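Local structure of beta-galacturonidase (Eisenbergiella tayi, 6NCW) at residues G274-E279 with R309-P314; A363-P368 with S399-R404; W482-Q487 with R540-Y545. The protein is a family 2 glycoside hydrolase acting as a beta-galacturonidase, which probably releases terminal galacturonic acid from beta-linked glycosides and may also act on glucuronides. All coordinates share one frame; numbering follows the deposited sequence.

Contact 1. Residues G274-E279 with R309-P314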
loop_
_atom_site.group_PDB
_atom_site.type_symbol
_atom_site.label_atom_id
_atom_site.label_comp_id
_atom_site.label_asym_id
_atom_site.label_seq_id
_atom_site.Cartn_x
_atom_site.Cartn_y
_atom_site.Cartn_z
ATOM N N GLY A 274 6.978 -3.830 -28.769
ATOM C CA GLY A 274 5.652 -4.307 -28.459
ATOM C C GLY A 274 5.373 -4.558 -26.985
ATOM O O GLY A 274 6.274 -4.577 -26.124
ATOM N N PHE A 275 4.086 -4.781 -26.717
ATOM C CA PHE A 275 3.579 -5.244 -25.439
ATOM C C PHE A 275 2.665 -6.436 -25.638
ATOM O O PHE A 275 1.800 -6.437 -26.527
ATOM C CB PHE A 275 2.822 -4.142 -24.693
ATOM C CG PHE A 275 3.718 -3.247 -23.897
ATOM C CD1 PHE A 275 4.165 -3.640 -22.645
ATOM C CD2 PHE A 275 4.115 -2.011 -24.400
ATOM C CE1 PHE A 275 5.018 -2.813 -21.907
ATOM C CE2 PHE A 275 4.949 -1.183 -23.671
ATOM C CZ PHE A 275 5.407 -1.586 -22.418
ATOM N N CYS A 276 2.851 -7.447 -24.806
ATOM C CA CYS A 276 1.793 -8.413 -24.609
ATOM C C CYS A 276 0.696 -7.736 -23.798
ATOM O O CYS A 276 0.982 -7.075 -22.800
ATOM C CB CYS A 276 2.325 -9.644 -23.881
ATOM S SG CYS A 276 3.594 -10.568 -24.809
ATOM N N ARG A 277 -0.557 -7.866 -24.235
ATOM C CA ARG A 277 -1.666 -7.294 -23.482
ATOM C C ARG A 277 -2.827 -8.275 -23.456
ATOM O O ARG A 277 -3.359 -8.646 -24.513
ATOM C CB ARG A 277 -2.108 -5.946 -24.067
ATOM C CG ARG A 277 -3.350 -5.346 -23.386
ATOM C CD ARG A 277 -3.832 -4.097 -24.133
ATOM N NE ARG A 277 -5.104 -3.585 -23.626
ATOM C CZ ARG A 277 -6.304 -4.009 -24.022
ATOM N NH1 ARG A 277 -6.402 -4.975 -24.927
ATOM N NH2 ARG A 277 -7.406 -3.471 -23.502
ATOM N N HIS A 278 -3.206 -8.683 -22.243
ATOM C CA HIS A 278 -4.445 -9.413 -21.979
ATOM C C HIS A 278 -5.643 -8.470 -21.988
ATOM O O HIS A 278 -5.548 -7.305 -21.590
ATOM C CB HIS A 278 -4.383 -10.105 -20.602
ATOM C CG HIS A 278 -3.835 -11.496 -20.648
ATOM N ND1 HIS A 278 -4.506 -12.537 -21.256
ATOM C CD2 HIS A 278 -2.668 -12.014 -20.191
ATOM C CE1 HIS A 278 -3.781 -13.637 -21.162
ATOM N NE2 HIS A 278 -2.670 -13.350 -20.504
ATOM N N GLU A 279 -6.791 -8.998 -22.394
ATOM C CA GLU A 279 -8.071 -8.339 -22.128
ATOM C C GLU A 279 -8.431 -8.599 -20.662
ATOM O O GLU A 279 -9.144 -9.552 -20.328
ATOM C CB GLU A 279 -9.156 -8.848 -23.075
ATOM C CG GLU A 279 -8.905 -8.478 -24.562
ATOM C CD GLU A 279 -10.083 -8.858 -25.497
ATOM O OE1 GLU A 279 -10.272 -8.191 -26.551
ATOM O OE2 GLU A 279 -10.798 -9.834 -25.179
ATOM N N ARG A 309 0.586 -7.580 -28.917
ATOM C CA ARG A 309 0.387 -9.002 -29.120
ATOM C C ARG A 309 -0.784 -9.428 -28.238
ATOM O O ARG A 309 -0.766 -9.189 -27.022
ATOM C CB ARG A 309 1.677 -9.764 -28.769
ATOM C CG ARG A 309 1.511 -11.255 -28.730
ATOM C CD ARG A 309 2.802 -12.050 -28.578
ATOM N NE ARG A 309 2.376 -13.441 -28.443
ATOM C CZ ARG A 309 2.670 -14.244 -27.425
ATOM N NH1 ARG A 309 3.497 -13.846 -26.459
ATOM N NH2 ARG A 309 2.151 -15.469 -27.399
ATOM N N THR A 310 -1.800 -10.049 -28.846
ATOM C CA THR A 310 -3.059 -10.397 -28.169
ATOM C C THR A 310 -2.923 -11.716 -27.387
ATOM O O THR A 310 -3.499 -12.754 -27.729
ATOM C CB THR A 310 -4.191 -10.498 -29.195
ATOM O OG1 THR A 310 -3.948 -11.604 -30.073
ATOM C CG2 THR A 310 -4.300 -9.245 -30.058
ATOM N N VAL A 311 -2.171 -11.670 -26.285
ATOM C CA VAL A 311 -2.068 -12.858 -25.430
ATOM C C VAL A 311 -3.398 -13.121 -24.725
ATOM O O VAL A 311 -3.991 -12.205 -24.141
ATOM C CB VAL A 311 -0.939 -12.687 -24.402
ATOM C CG1 VAL A 311 0.418 -12.628 -25.118
ATOM C CG2 VAL A 311 -1.164 -11.415 -23.527
ATOM N N HIS A 312 -3.894 -14.366 -24.781
ATOM C CA HIS A 312 -3.521 -15.432 -25.735
ATOM C C HIS A 312 -4.806 -15.869 -26.451
ATOM O O HIS A 312 -5.243 -17.021 -26.339
ATOM C CB HIS A 312 -2.893 -16.639 -25.044
ATOM C CG HIS A 312 -1.602 -16.332 -24.345
ATOM N ND1 HIS A 312 -0.446 -16.021 -25.024
ATOM C CD2 HIS A 312 -1.286 -16.288 -23.029
ATOM C CE1 HIS A 312 0.533 -15.813 -24.157
ATOM N NE2 HIS A 312 0.050 -15.973 -22.940
ATOM N N TYR A 313 -5.434 -14.945 -27.166
ATOM C CA TYR A 313 -6.719 -15.222 -27.794
ATOM C C TYR A 313 -7.059 -14.051 -28.700
ATOM O O TYR A 313 -6.476 -12.974 -28.562
ATOM C CB TYR A 313 -7.830 -15.431 -26.740
ATOM C CG TYR A 313 -7.642 -14.541 -25.556
ATOM C CD1 TYR A 313 -7.828 -13.170 -25.669
ATOM C CD2 TYR A 313 -7.227 -15.054 -24.327
ATOM C CE1 TYR A 313 -7.619 -12.334 -24.609
ATOM C CE2 TYR A 313 -7.026 -14.222 -23.247
ATOM C CZ TYR A 313 -7.223 -12.853 -23.391
ATOM O OH TYR A 313 -7.016 -11.997 -22.328
ATOM N N PRO A 314 -8.005 -14.231 -29.614
ATOM C CA PRO A 314 -8.408 -13.110 -30.467
ATOM C C PRO A 314 -9.055 -12.022 -29.632
ATOM O O PRO A 314 -9.663 -12.289 -28.590
ATOM C CB PRO A 314 -9.398 -13.747 -31.458
ATOM C CG PRO A 314 -8.990 -15.217 -31.489
ATOM C CD PRO A 314 -8.601 -15.507 -30.042
HETATM O O HOH W 1 -5.416 -10.086 -25.400
HETATM O O HOH W 2 -8.825 -12.054 -20.356
#
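At the C-terminal ends of two neighbouring parallel strands of the TIM barrel, 268-276 and 307-309, Cys276 pairs with Arg309. Arg309 N donates to Phe275 O (2.9 Å), and Arg309 O accepts from Arg277 N (3.1 Å). Beyond this pair Val311 packs through both methyls: CG1 meets Cys276 CB at 3.8 Å and also covers a face of the Arg309 guanidinium, while CG2 lies over a face of the His278 ring, 3.8 Å from its centroid, in a CH-pi contact. Tyr313 reaches the rim of that imidazole, its OH 2.8 Å from His278 ND1 in a nearly straight hydrogen bond (168°). Glu279 N adds a weak bond to the same hydroxyl, and water 2 bridges it to Glu279 O. The peptide bond before His312 is cis; this galacturonate-binding residue rests a ring face on Val311 CB, and its ND1 bonds to Glu333. The extended Arg309 side chain, with CG anti to the backbone N (chi1 171°), carries its guanidinium to Asn377, Glu333 and Glu465; Asn377 and Glu465 also bind galacturonate. Strand 504-509 packs against Phe275 and Cys276, strand 329-333 against Thr310, and helix 349-364 against Pro314.

Contact 2. Residues A363-P368 with S399-R404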
loop_
_atom_site.group_PDB
_atom_site.type_symbol
_atom_site.label_atom_id
_atom_site.label_comp_id
_atom_site.label_asym_id
_atom_site.label_seq_id
_atom_site.Cartn_x
_atom_site.Cartn_y
_atom_site.Cartn_z
ATOM N N ALA A 363 -13.463 -13.238 -39.503
ATOM C CA ALA A 363 -13.987 -11.988 -38.966
ATOM C C ALA A 363 -12.992 -10.841 -39.101
ATOM O O ALA A 363 -13.397 -9.701 -39.360
ATOM C CB ALA A 363 -14.377 -12.184 -37.498
ATOM N N HIS A 364 -11.694 -11.125 -38.950
ATOM C CA HIS A 364 -10.651 -10.114 -38.783
ATOM C C HIS A 364 -9.796 -9.915 -40.021
ATOM O O HIS A 364 -8.847 -9.125 -39.977
ATOM C CB HIS A 364 -9.732 -10.485 -37.607
ATOM C CG HIS A 364 -10.432 -10.528 -36.285
ATOM N ND1 HIS A 364 -9.797 -10.886 -35.115
ATOM C CD2 HIS A 364 -11.719 -10.257 -35.949
ATOM C CE1 HIS A 364 -10.660 -10.833 -34.114
ATOM N NE2 HIS A 364 -11.835 -10.455 -34.592
ATOM N N TYR A 365 -10.128 -10.582 -41.131
ATOM C CA TYR A 365 -9.276 -10.580 -42.324
ATOM C C TYR A 365 -8.851 -9.180 -42.745
ATOM O O TYR A 365 -7.732 -8.984 -43.238
ATOM C CB TYR A 365 -10.016 -11.253 -43.487
ATOM C CG TYR A 365 -9.131 -11.467 -44.690
ATOM C CD1 TYR A 365 -8.447 -12.675 -44.871
ATOM C CD2 TYR A 365 -8.943 -10.456 -45.625
ATOM C CE1 TYR A 365 -7.613 -12.872 -45.976
ATOM C CE2 TYR A 365 -8.115 -10.637 -46.722
ATOM C CZ TYR A 365 -7.452 -11.846 -46.898
ATOM O OH TYR A 365 -6.628 -12.016 -47.998
ATOM N N ASN A 366 -9.738 -8.199 -42.594
ATOM C CA ASN A 366 -9.526 -6.902 -43.220
ATOM C C ASN A 366 -8.684 -5.937 -42.403
ATOM O O ASN A 366 -8.349 -4.869 -42.923
ATOM C CB ASN A 366 -10.876 -6.233 -43.521
ATOM C CG ASN A 366 -11.653 -6.963 -44.603
ATOM O OD1 ASN A 366 -11.073 -7.408 -45.588
ATOM N ND2 ASN A 366 -12.960 -7.105 -44.413
ATOM N N HIS A 367 -8.371 -6.253 -41.147
ATOM C CA HIS A 367 -7.712 -5.280 -40.269
ATOM C C HIS A 367 -6.283 -5.038 -40.723
ATOM O O HIS A 367 -5.458 -5.955 -40.634
ATOM C CB HIS A 367 -7.731 -5.754 -38.806
ATOM C CG HIS A 367 -9.074 -5.623 -38.152
ATOM N ND1 HIS A 367 -9.538 -4.432 -37.628
ATOM C CD2 HIS A 367 -10.064 -6.525 -37.963
ATOM C CE1 HIS A 367 -10.756 -4.609 -37.147
ATOM N NE2 HIS A 367 -11.098 -5.871 -37.337
ATOM N N PRO A 368 -5.944 -3.854 -41.232
ATOM C CA PRO A 368 -4.549 -3.619 -41.635
ATOM C C PRO A 368 -3.563 -3.732 -40.487
ATOM O O PRO A 368 -2.380 -4.010 -40.727
ATOM C CB PRO A 368 -4.589 -2.195 -42.203
ATOM C CG PRO A 368 -5.764 -1.550 -41.466
ATOM C CD PRO A 368 -6.780 -2.650 -41.384
ATOM N N SER A 399 -4.815 -21.684 -45.767
ATOM C CA SER A 399 -5.978 -21.835 -46.634
ATOM C C SER A 399 -6.948 -20.673 -46.479
ATOM O O SER A 399 -7.704 -20.379 -47.411
ATOM C CB SER A 399 -6.691 -23.153 -46.348
ATOM O OG SER A 399 -7.517 -23.051 -45.197
ATOM N N LEU A 400 -6.958 -20.009 -45.319
ATOM C CA LEU A 400 -7.873 -18.891 -45.103
ATOM C C LEU A 400 -7.234 -17.554 -45.417
ATOM O O LEU A 400 -7.943 -16.598 -45.760
ATOM C CB LEU A 400 -8.372 -18.868 -43.657
ATOM C CG LEU A 400 -9.189 -20.069 -43.187
ATOM C CD1 LEU A 400 -9.372 -20.033 -41.679
ATOM C CD2 LEU A 400 -10.532 -20.089 -43.893
ATOM N N ASP A 401 -5.912 -17.461 -45.287
ATOM C CA ASP A 401 -5.197 -16.211 -45.529
ATOM C C ASP A 401 -3.811 -16.554 -46.046
ATOM O O ASP A 401 -2.870 -16.751 -45.269
ATOM C CB ASP A 401 -5.121 -15.365 -44.264
ATOM C CG ASP A 401 -4.304 -14.108 -44.446
ATOM O OD1 ASP A 401 -4.344 -13.250 -43.531
ATOM O OD2 ASP A 401 -3.631 -13.971 -45.499
ATOM N N PRO A 402 -3.645 -16.644 -47.368
ATOM C CA PRO A 402 -2.360 -17.087 -47.917
ATOM C C PRO A 402 -1.262 -16.032 -47.899
ATOM O O PRO A 402 -0.136 -16.340 -48.307
ATOM C CB PRO A 402 -2.728 -17.485 -49.356
ATOM C CG PRO A 402 -3.928 -16.664 -49.686
ATOM C CD PRO A 402 -4.692 -16.511 -48.404
ATOM N N TYR A 403 -1.519 -14.821 -47.407
ATOM C CA TYR A 403 -0.583 -13.715 -47.570
ATOM C C TYR A 403 0.146 -13.309 -46.291
ATOM O O TYR A 403 1.366 -13.104 -46.331
ATOM C CB TYR A 403 -1.325 -12.514 -48.171
ATOM C CG TYR A 403 -2.037 -12.898 -49.459
ATOM C CD1 TYR A 403 -3.427 -12.929 -49.541
ATOM C CD2 TYR A 403 -1.308 -13.284 -50.579
ATOM C CE1 TYR A 403 -4.069 -13.305 -50.725
ATOM C CE2 TYR A 403 -1.937 -13.662 -51.761
ATOM C CZ TYR A 403 -3.309 -13.674 -51.833
ATOM O OH TYR A 403 -3.914 -14.057 -53.019
ATOM N N ARG A 404 -0.539 -13.214 -45.148
ATOM C CA ARG A 404 0.135 -12.805 -43.920
ATOM C C ARG A 404 1.094 -13.885 -43.417
ATOM O O ARG A 404 0.819 -15.083 -43.532
ATOM C CB ARG A 404 -0.870 -12.499 -42.817
ATOM C CG ARG A 404 -1.608 -11.180 -42.925
ATOM C CD ARG A 404 -2.620 -11.127 -41.802
ATOM N NE ARG A 404 -3.314 -9.859 -41.650
ATOM C CZ ARG A 404 -4.539 -9.618 -42.116
ATOM N NH1 ARG A 404 -5.194 -10.563 -42.789
ATOM N NH2 ARG A 404 -5.113 -8.438 -41.890
#
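Tyr365 and Arg404 carry the contact between two helix-to-strand turns of the TIM barrel, one leaving helix 349-364 and the other leaving helix 384-400. Its hydrogen bonds come from the guanidinium of Arg404, which grips one carbonyl oxygen with both terminal nitrogens: NH1 and NH2 each lie 3.0 Å from Tyr365 O. That oxygen lies in the guanidinium plane, and the two donors approach it from the same face of its carbonyl plane, NH2 standing well above that plane. NH2 also makes a weak bond to His367 O at 2.8 Å. Both acceptors belong to the type I turn from His364 to His367, closed by His367 N to His364 O.

The charged interaction lies within 399-404, where Arg404 NH1 forms a salt bridge to Asp401 OD1 (2.9 Å). The other carboxylate oxygen, Asp401 OD2, accepts from Tyr403 N at 3.0 Å, which makes an Asx turn, and from Arg404 N at 3.2 Å; the two together form an Asx motif just after the helix. With CG anti to its backbone N (chi1 176°), the Asp401 carboxylate lies between these backbone N-H groups and the Arg404 guanidinium; OD1 also bonds to Trp373 NE1.

The van der Waals part belongs to the Tyr365 ring. Its CE1 meets Leu400 O at 3.7 Å and Asp401 CG at 3.8 Å, while its OH comes to the edge of the Tyr403 ring. Tyr365 also stacks on His156 and bonds through OH to Thr158, both on strand 150-162.

Asp401 thus orients the guanidinium and would partly offset its charge, while Arg404 NE donates onward to Ile370 O. The turns are joined both by directional polar bonds from one arginine and by the packing of the Tyr365 ring.

Contact 3. Residues W482-Q487 with R540-Y545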
loop_
_atom_site.group_PDB
_atom_site.type_symbol
_atom_site.label_atom_id
_atom_site.label_comp_id
_atom_site.label_asym_id
_atom_site.label_seq_id
_atom_site.Cartn_x
_atom_site.Cartn_y
_atom_site.Cartn_z
ATOM N N TRP A 482 10.603 -9.361 -6.916
ATOM C CA TRP A 482 9.252 -8.848 -6.673
ATOM C C TRP A 482 9.245 -7.360 -6.315
ATOM O O TRP A 482 8.181 -6.749 -6.343
ATOM C CB TRP A 482 8.470 -9.638 -5.602
ATOM C CG TRP A 482 8.268 -11.118 -5.968
ATOM C CD1 TRP A 482 8.835 -12.208 -5.354
ATOM C CD2 TRP A 482 7.437 -11.641 -7.021
ATOM N NE1 TRP A 482 8.411 -13.379 -5.967
ATOM C CE2 TRP A 482 7.551 -13.054 -6.988
ATOM C CE3 TRP A 482 6.619 -11.054 -8.000
ATOM C CZ2 TRP A 482 6.876 -13.877 -7.891
ATOM C CZ3 TRP A 482 5.943 -11.880 -8.884
ATOM C CH2 TRP A 482 6.083 -13.272 -8.835
ATOM N N SER A 483 10.395 -6.757 -5.972
ATOM C CA SER A 483 10.448 -5.312 -5.790
ATOM C C SER A 483 10.452 -4.596 -7.139
ATOM O O SER A 483 10.919 -5.123 -8.153
ATOM C CB SER A 483 11.691 -4.885 -4.989
ATOM O OG SER A 483 12.895 -5.027 -5.740
ATOM N N GLU A 484 9.933 -3.367 -7.131
ATOM C CA GLU A 484 9.935 -2.553 -8.334
ATOM C C GLU A 484 11.349 -2.208 -8.779
ATOM O O GLU A 484 11.600 -2.079 -9.982
ATOM C CB GLU A 484 9.123 -1.273 -8.101
ATOM C CG GLU A 484 7.611 -1.506 -7.979
ATOM C CD GLU A 484 6.819 -0.207 -7.965
ATOM O OE1 GLU A 484 6.857 0.513 -8.992
ATOM O OE2 GLU A 484 6.167 0.096 -6.925
ATOM N N GLU A 485 12.273 -2.014 -7.831
ATOM C CA GLU A 485 13.660 -1.735 -8.208
ATOM C C GLU A 485 14.256 -2.886 -8.989
ATOM O O GLU A 485 14.910 -2.678 -10.015
ATOM C CB GLU A 485 14.509 -1.453 -6.977
ATOM C CG GLU A 485 14.122 -0.185 -6.279
ATOM C CD GLU A 485 13.198 -0.446 -5.087
ATOM O OE1 GLU A 485 12.631 -1.563 -4.984
ATOM O OE2 GLU A 485 13.049 0.477 -4.260
ATOM N N TYR A 486 14.050 -4.118 -8.528
ATOM C CA TYR A 486 14.613 -5.216 -9.293
ATOM C C TYR A 486 14.012 -5.259 -10.693
ATOM O O TYR A 486 14.714 -5.553 -11.665
ATOM C CB TYR A 486 14.411 -6.559 -8.600
ATOM C CG TYR A 486 15.086 -7.645 -9.401
ATOM C CD1 TYR A 486 14.386 -8.382 -10.356
ATOM C CD2 TYR A 486 16.449 -7.879 -9.260
ATOM C CE1 TYR A 486 15.017 -9.367 -11.117
ATOM C CE2 TYR A 486 17.083 -8.854 -10.000
ATOM C CZ TYR A 486 16.363 -9.600 -10.932
ATOM O OH TYR A 486 17.014 -10.560 -11.680
ATOM N N GLN A 487 12.707 -4.991 -10.816
ATOM C CA GLN A 487 12.089 -5.057 -12.134
ATOM C C GLN A 487 12.705 -4.023 -13.067
ATOM O O GLN A 487 12.832 -4.265 -14.272
ATOM C CB GLN A 487 10.578 -4.850 -12.049
ATOM C CG GLN A 487 9.894 -4.998 -13.409
ATOM C CD GLN A 487 8.436 -4.545 -13.409
ATOM O OE1 GLN A 487 8.100 -3.455 -12.903
ATOM N NE2 GLN A 487 7.561 -5.375 -13.977
ATOM N N ARG A 540 -1.535 1.899 -12.983
ATOM C CA ARG A 540 -0.580 2.783 -12.315
ATOM C C ARG A 540 0.837 2.407 -12.736
ATOM O O ARG A 540 1.202 1.228 -12.670
ATOM C CB ARG A 540 -0.718 2.694 -10.799
ATOM C CG ARG A 540 -2.096 3.152 -10.284
ATOM C CD ARG A 540 -2.171 3.089 -8.744
ATOM N NE ARG A 540 -2.181 1.710 -8.228
ATOM C CZ ARG A 540 -2.480 1.389 -6.976
ATOM N NH1 ARG A 540 -2.775 2.354 -6.102
ATOM N NH2 ARG A 540 -2.454 0.116 -6.591
ATOM N N PRO A 541 1.645 3.355 -13.188
ATOM C CA PRO A 541 2.980 2.995 -13.709
ATOM C C PRO A 541 3.918 2.552 -12.593
ATOM O O PRO A 541 4.069 3.240 -11.583
ATOM C CB PRO A 541 3.468 4.283 -14.391
ATOM C CG PRO A 541 2.553 5.380 -13.909
ATOM C CD PRO A 541 1.256 4.743 -13.488
ATOM N N LYS A 542 4.517 1.372 -12.762
ATOM C CA LYS A 542 5.569 0.907 -11.870
ATOM C C LYS A 542 6.869 1.644 -12.204
ATOM O O LYS A 542 6.942 2.381 -13.189
ATOM C CB LYS A 542 5.753 -0.605 -12.005
ATOM C CG LYS A 542 4.541 -1.428 -11.593
ATOM C CD LYS A 542 4.791 -2.916 -11.751
ATOM C CE LYS A 542 3.456 -3.678 -11.745
ATOM N NZ LYS A 542 3.635 -5.098 -12.057
ATOM N N LEU A 543 7.904 1.466 -11.371
ATOM C CA LEU A 543 9.156 2.177 -11.635
ATOM C C LEU A 543 9.713 1.821 -13.013
ATOM O O LEU A 543 10.165 2.703 -13.751
ATOM C CB LEU A 543 10.196 1.890 -10.544
ATOM C CG LEU A 543 9.919 2.327 -9.095
ATOM C CD1 LEU A 543 11.050 1.885 -8.174
ATOM C CD2 LEU A 543 9.767 3.843 -9.019
ATOM N N ALA A 544 9.650 0.537 -13.393
ATOM C CA ALA A 544 10.139 0.087 -14.693
ATOM C C ALA A 544 9.464 0.787 -15.870
ATOM O O ALA A 544 9.948 0.669 -16.994
ATOM C CB ALA A 544 9.948 -1.424 -14.837
ATOM N N TYR A 545 8.370 1.509 -15.650
ATOM C CA TYR A 545 7.709 2.192 -16.754
ATOM C C TYR A 545 8.656 3.179 -17.427
ATOM O O TYR A 545 8.691 3.278 -18.662
ATOM C CB TYR A 545 6.450 2.874 -16.221
ATOM C CG TYR A 545 5.553 3.612 -17.194
ATOM C CD1 TYR A 545 5.921 4.849 -17.723
ATOM C CD2 TYR A 545 4.280 3.126 -17.486
ATOM C CE1 TYR A 545 5.080 5.544 -18.556
ATOM C CE2 TYR A 545 3.430 3.814 -18.310
ATOM C CZ TYR A 545 3.830 5.013 -18.848
ATOM O OH TYR A 545 2.966 5.682 -19.668
HETATM O O HOH W 3 9.259 -1.507 -11.499
#
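Glu484 and Leu543 bring together the N-terminal ends of two TIM-barrel helices, 484-500 and 544-553. Ser483 is the N-cap of the first, its OG accepting from Tyr486 N. The tight part of the contact centres on the Glu484 side chain: OE1 accepts from Leu543 N at 2.8 Å, met nearly along its C-O axis, and presses against Lys542 CA at 3.2 Å, while Glu484 CB packs on Leu543 CD1 at 3.7 Å. Glu484 CG is anti to the carbonyl carbon (chi1 -70°) and the chain beyond is extended, which carries the carboxylate across to the start of the second segment. The other oxygen, OE2, bonds to Gly473 N and forms a salt bridge to Arg475 of the third subunit. Deeper in, Gln487 OE1 touches Ala544 CB at 3.4 Å and the aliphatic Lys542 CD at 3.5 Å. Gln487 NE2 turns to Ala468 O and Gly533 O, and Lys542 NZ to Asp514. This inner side lies near the galacturonate site, the Gln487 side chain being about 5 Å from that of Lys532 at the nearest atoms.

Toward Glu485 the packing is looser, Leu543 CD1 coming no nearer than 4.2 Å to Glu485 CG; Leu543 is partly exposed, with Arg475 of the third subunit packed on it. Between the two helix starts, on the Gln487 side, water 3 donates to Glu484 O and Gln487 OE1 and accepts from Ala544 N at 2.8 Å.

How the contacts relate
All three contacts belong to the TIM barrel, at different depths. Contact 1, the core one, joins adjacent barrel strands and supplies His312 to the galacturonate site, combining backbone pairing with ring and methyl packing. Contact 2, also largely buried but farther out, links two helix-to-strand turns through a tyrosine ring and an arginine, itself braced by an aspartate of its own segment. It touches contact 1 where Pro314 CB packs on His364 CE1 at 4.1 Å. Contact 3, about 28 Å from the chain centre, is the most peripheral, yet most of its touching residues are buried; it joins helix starts through a carboxylate and a water and alone meets other subunits. Contacts 2 and 3 lie on opposite sides of the chain centre.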